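Local atomic coordinates of bacteriocin immunity protein (Pseudomonas aeruginosa, PDB entry 6W0V), a protein that probably protects the pyocin-producing cell by binding the nuclease domain of pyocin S8 and holding its DNase activity in check. Residues 40-50 with 64-72. The protein carries 1 engineered substitution. Residues are numbered along the deposited sequence; the frame is centred on the assembly and turned at random.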
loop_
_atom_site.group_PDB
_atom_site.type_symbol
_atom_site.label_atom_id
_atom_site.label_comp_id
_atom_site.label_asym_id
_atom_site.label_seq_id
_atom_site.Cartn_x
_atom_site.Cartn_y
_atom_site.Cartn_z
ATOM N N ALA B 40 9.535 -15.044 -4.093
ATOM C CA ALA B 40 10.837 -15.715 -3.873
ATOM C C ALA B 40 10.966 -16.042 -2.390
ATOM O O ALA B 40 11.393 -17.154 -2.065
ATOM C CB ALA B 40 11.963 -14.834 -4.327
ATOM N N ALA B 41 10.647 -15.087 -1.524
ATOM C CA ALA B 41 10.965 -15.194 -0.084
ATOM C C ALA B 41 10.301 -16.438 0.502
ATOM O O ALA B 41 10.909 -17.081 1.351
ATOM C CB ALA B 41 10.539 -13.969 0.659
ATOM N N GLN B 42 9.067 -16.727 0.100
ATOM C CA GLN B 42 8.230 -17.791 0.695
ATOM C C GLN B 42 8.103 -17.561 2.189
ATOM O O GLN B 42 7.979 -18.534 2.948
ATOM C CB GLN B 42 8.813 -19.166 0.430
ATOM C CG GLN B 42 8.882 -19.492 -1.039
ATOM C CD GLN B 42 9.632 -20.780 -1.190
ATOM O OE1 GLN B 42 10.850 -20.782 -1.182
ATOM N NE2 GLN B 42 8.905 -21.879 -1.269
ATOM N N HIS B 43 8.136 -16.304 2.590
ATOM C CA HIS B 43 7.906 -15.946 3.997
ATOM C C HIS B 43 6.414 -16.050 4.235
ATOM O O HIS B 43 5.639 -15.529 3.440
ATOM C CB HIS B 43 8.429 -14.561 4.303
ATOM C CG HIS B 43 8.540 -14.365 5.760
ATOM N ND1 HIS B 43 7.447 -14.318 6.582
ATOM C CD2 HIS B 43 9.627 -14.314 6.553
ATOM C CE1 HIS B 43 7.851 -14.185 7.829
ATOM N NE2 HIS B 43 9.192 -14.182 7.835
ATOM N N PRO B 44 5.966 -16.711 5.316
ATOM C CA PRO B 44 4.540 -16.833 5.595
ATOM C C PRO B 44 3.846 -15.473 5.718
ATOM O O PRO B 44 2.670 -15.409 5.504
ATOM C CB PRO B 44 4.451 -17.578 6.931
ATOM C CG PRO B 44 5.859 -17.543 7.486
ATOM C CD PRO B 44 6.793 -17.410 6.303
ATOM N N ASP B 45 4.593 -14.430 6.062
ATOM C CA ASP B 45 4.032 -13.084 6.329
ATOM C C ASP B 45 3.972 -12.311 5.019
ATOM O O ASP B 45 3.418 -11.204 5.019
ATOM C CB ASP B 45 4.815 -12.370 7.425
ATOM C CG ASP B 45 4.638 -13.043 8.770
ATOM O OD1 ASP B 45 3.642 -13.791 8.927
ATOM O OD2 ASP B 45 5.474 -12.806 9.646
ATOM N N GLY B 46 4.473 -12.896 3.938
ATOM C CA GLY B 46 4.352 -12.294 2.601
ATOM C C GLY B 46 4.771 -10.838 2.629
ATOM O O GLY B 46 5.820 -10.495 3.172
ATOM N N THR B 47 3.939 -9.949 2.126
ATOM C CA THR B 47 4.332 -8.541 1.948
ATOM C C THR B 47 4.562 -7.882 3.301
ATOM O O THR B 47 5.214 -6.840 3.322
ATOM C CB THR B 47 3.266 -7.792 1.151
ATOM O OG1 THR B 47 2.012 -8.004 1.798
ATOM C CG2 THR B 47 3.200 -8.256 -0.286
ATOM N N ASP B 48 4.046 -8.456 4.386
ATOM C CA ASP B 48 4.195 -7.837 5.722
ATOM C C ASP B 48 5.675 -7.703 6.037
ATOM O O ASP B 48 6.044 -6.770 6.723
ATOM C CB ASP B 48 3.551 -8.668 6.820
ATOM C CG ASP B 48 2.045 -8.612 6.787
ATOM O OD1 ASP B 48 1.509 -7.973 5.856
ATOM O OD2 ASP B 48 1.437 -9.200 7.674
ATOM N N ILE B 49 6.473 -8.632 5.534
ATOM C CA ILE B 49 7.920 -8.672 5.857
ATOM C C ILE B 49 8.571 -7.391 5.321
ATOM O O ILE B 49 9.570 -6.946 5.884
ATOM C CB ILE B 49 8.515 -9.972 5.291
ATOM C CG1 ILE B 49 9.592 -10.529 6.219
ATOM C CG2 ILE B 49 8.970 -9.791 3.855
ATOM C CD1 ILE B 49 9.020 -11.052 7.523
ATOM N N ILE B 50 7.981 -6.776 4.294
ATOM C CA ILE B 50 8.461 -5.493 3.727
ATOM C C ILE B 50 7.674 -4.351 4.359
ATOM O O ILE B 50 8.279 -3.386 4.819
ATOM C CB ILE B 50 8.274 -5.483 2.203
ATOM C CG1 ILE B 50 9.004 -6.656 1.544
ATOM C CG2 ILE B 50 8.707 -4.145 1.639
ATOM C CD1 ILE B 50 8.537 -6.940 0.143
ATOM N N VAL B 64 14.459 -6.291 5.919
ATOM C CA VAL B 64 13.640 -7.186 5.065
ATOM C C VAL B 64 14.504 -8.373 4.663
ATOM O O VAL B 64 14.046 -9.501 4.762
ATOM C CB VAL B 64 13.123 -6.465 3.818
ATOM C CG1 VAL B 64 12.452 -7.451 2.877
ATOM C CG2 VAL B 64 12.200 -5.309 4.176
ATOM N N LEU B 65 15.714 -8.093 4.186
ATOM C CA LEU B 65 16.616 -9.156 3.703
ATOM C C LEU B 65 16.873 -10.111 4.861
ATOM O O LEU B 65 16.756 -11.315 4.653
ATOM C CB LEU B 65 17.910 -8.537 3.193
ATOM C CG LEU B 65 18.909 -9.549 2.652
ATOM C CD1 LEU B 65 18.432 -10.144 1.336
ATOM C CD2 LEU B 65 20.272 -8.897 2.499
ATOM N N LYS B 66 17.169 -9.570 6.041
ATOM C CA LYS B 66 17.391 -10.402 7.244
ATOM C C LYS B 66 16.153 -11.253 7.515
ATOM O O LYS B 66 16.266 -12.445 7.736
ATOM C CB LYS B 66 17.665 -9.535 8.468
ATOM C CG LYS B 66 18.016 -10.351 9.700
ATOM C CD LYS B 66 18.056 -9.570 10.978
ATOM C CE LYS B 66 16.706 -9.479 11.650
ATOM N NZ LYS B 66 16.817 -8.991 13.044
ATOM N N ARG B 67 14.974 -10.646 7.524
ATOM C CA ARG B 67 13.755 -11.403 7.885
ATOM C C ARG B 67 13.569 -12.540 6.881
ATOM O O ARG B 67 13.187 -13.650 7.292
ATOM C CB ARG B 67 12.569 -10.450 7.960
ATOM C CG ARG B 67 12.664 -9.525 9.161
ATOM C CD ARG B 67 11.372 -8.782 9.359
ATOM N NE ARG B 67 11.119 -7.752 8.374
ATOM C CZ ARG B 67 11.674 -6.545 8.370
ATOM N NH1 ARG B 67 12.580 -6.214 9.270
ATOM N NH2 ARG B 67 11.315 -5.650 7.469
ATOM N N ILE B 68 13.875 -12.288 5.615
ATOM C CA ILE B 68 13.710 -13.314 4.552
ATOM C C ILE B 68 14.756 -14.391 4.758
ATOM O O ILE B 68 14.409 -15.561 4.765
ATOM C CB ILE B 68 13.819 -12.673 3.167
ATOM C CG1 ILE B 68 12.589 -11.802 2.930
ATOM C CG2 ILE B 68 13.994 -13.733 2.100
ATOM C CD1 ILE B 68 12.650 -10.977 1.685
ATOM N N LYS B 69 15.996 -13.970 4.934
ATOM C CA LYS B 69 17.100 -14.935 5.060
ATOM C C LYS B 69 16.911 -15.758 6.324
ATOM O O LYS B 69 17.119 -16.962 6.269
ATOM C CB LYS B 69 18.407 -14.170 5.108
ATOM C CG LYS B 69 18.843 -13.644 3.762
ATOM C CD LYS B 69 20.004 -12.722 3.877
ATOM C CE LYS B 69 21.214 -13.375 4.501
ATOM N NZ LYS B 69 22.285 -12.369 4.585
ATOM N N GLU B 70 16.564 -15.112 7.425
ATOM C CA GLU B 70 16.476 -15.833 8.710
ATOM C C GLU B 70 15.371 -16.861 8.599
ATOM O O GLU B 70 15.540 -17.997 9.033
ATOM C CB GLU B 70 16.183 -14.910 9.871
ATOM C CG GLU B 70 17.391 -14.125 10.269
ATOM C CD GLU B 70 17.196 -13.428 11.591
ATOM O OE1 GLU B 70 16.036 -13.250 12.001
ATOM O OE2 GLU B 70 18.196 -13.079 12.196
ATOM N N TRP B 71 14.252 -16.459 8.030
ATOM C CA TRP B 71 13.115 -17.378 7.968
ATOM C C TRP B 71 13.480 -18.580 7.102
ATOM O O TRP B 71 13.237 -19.731 7.501
ATOM C CB TRP B 71 11.891 -16.641 7.449
ATOM C CG TRP B 71 10.745 -17.529 7.742
ATOM C CD1 TRP B 71 10.128 -17.710 8.943
ATOM C CD2 TRP B 71 10.251 -18.537 6.867
ATOM N NE1 TRP B 71 9.211 -18.715 8.849
ATOM C CE2 TRP B 71 9.266 -19.240 7.588
ATOM C CE3 TRP B 71 10.512 -18.870 5.537
ATOM C CZ2 TRP B 71 8.554 -20.288 7.024
ATOM C CZ3 TRP B 71 9.787 -19.894 4.976
ATOM C CH2 TRP B 71 8.828 -20.588 5.711
ATOM N N ARG B 72 14.076 -18.323 5.949
ATOM C CA ARG B 72 14.435 -19.400 5.004
ATOM C C ARG B 72 15.488 -20.288 5.647
ATOM O O ARG B 72 15.325 -21.503 5.597
ATOM C CB ARG B 72 14.955 -18.785 3.716
ATOM C CG ARG B 72 13.836 -18.079 2.977
ATOM C CD ARG B 72 14.309 -17.486 1.689
ATOM N NE ARG B 72 14.684 -18.559 0.806
ATOM C CZ ARG B 72 13.854 -19.323 0.114
ATOM N NH1 ARG B 72 12.550 -19.095 0.140
ATOM N NH2 ARG B 72 14.346 -20.285 -0.648
HETATM O O HOH W 1 11.540 -15.725 3.729
HETATM O O HOH W 2 12.844 -22.029 -2.109
HETATM O O HOH W 3 11.712 -13.881 9.291
HETATM O O HOH W 4 10.638 -3.166 6.400
#
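R67 closes on the carbonyl oxygen of I49 with two guanidinium nitrogens: NE reaches I49 O at 3.0 Å on a lone pair, and NH2 meets I49 O at 2.7 Å, almost in line with the C=O bond. A bend at chi3 (-72°) turns the group back to this oxygen, while I49 CG1 packs at 3.4 Å against R67 CB. This is the tight, buried part. I49 CG2 approaches V64 and I68, I50 CG1 lies on V64 CG1, and A41 CB sits against I68 CG1.

I49 CD1 sits over one face of the H43 ring, near its NE2 edge; the indole of W71 flanks the opposite side, its plane tilted 48° from the imidazole. D45 N donates in plane to H43 ND1, fixing the ring's rotation, and a water joins H43 NE2 to R67 O. The solvent side begins here: P44, exposed, sets CD over the W71 six-membered ring in a CH-pi contact, 3.5 Å from its centroid. Buried R72 reaches out to exposed Q42: NH1 donates to A41 O and, nearly straight (175°), to Q42 OE1, with a second water bridging Q42 OE1 and R72 NH2.

The connection between helices 27-41 and 48-51, two overlapping beta turns, is held to helix 61-74 in the four-helix immunity-protein fold. F12 and I16 of helix 9-21 pack behind I68 and V64, while T47 and D48 face the pyocin S8 chain.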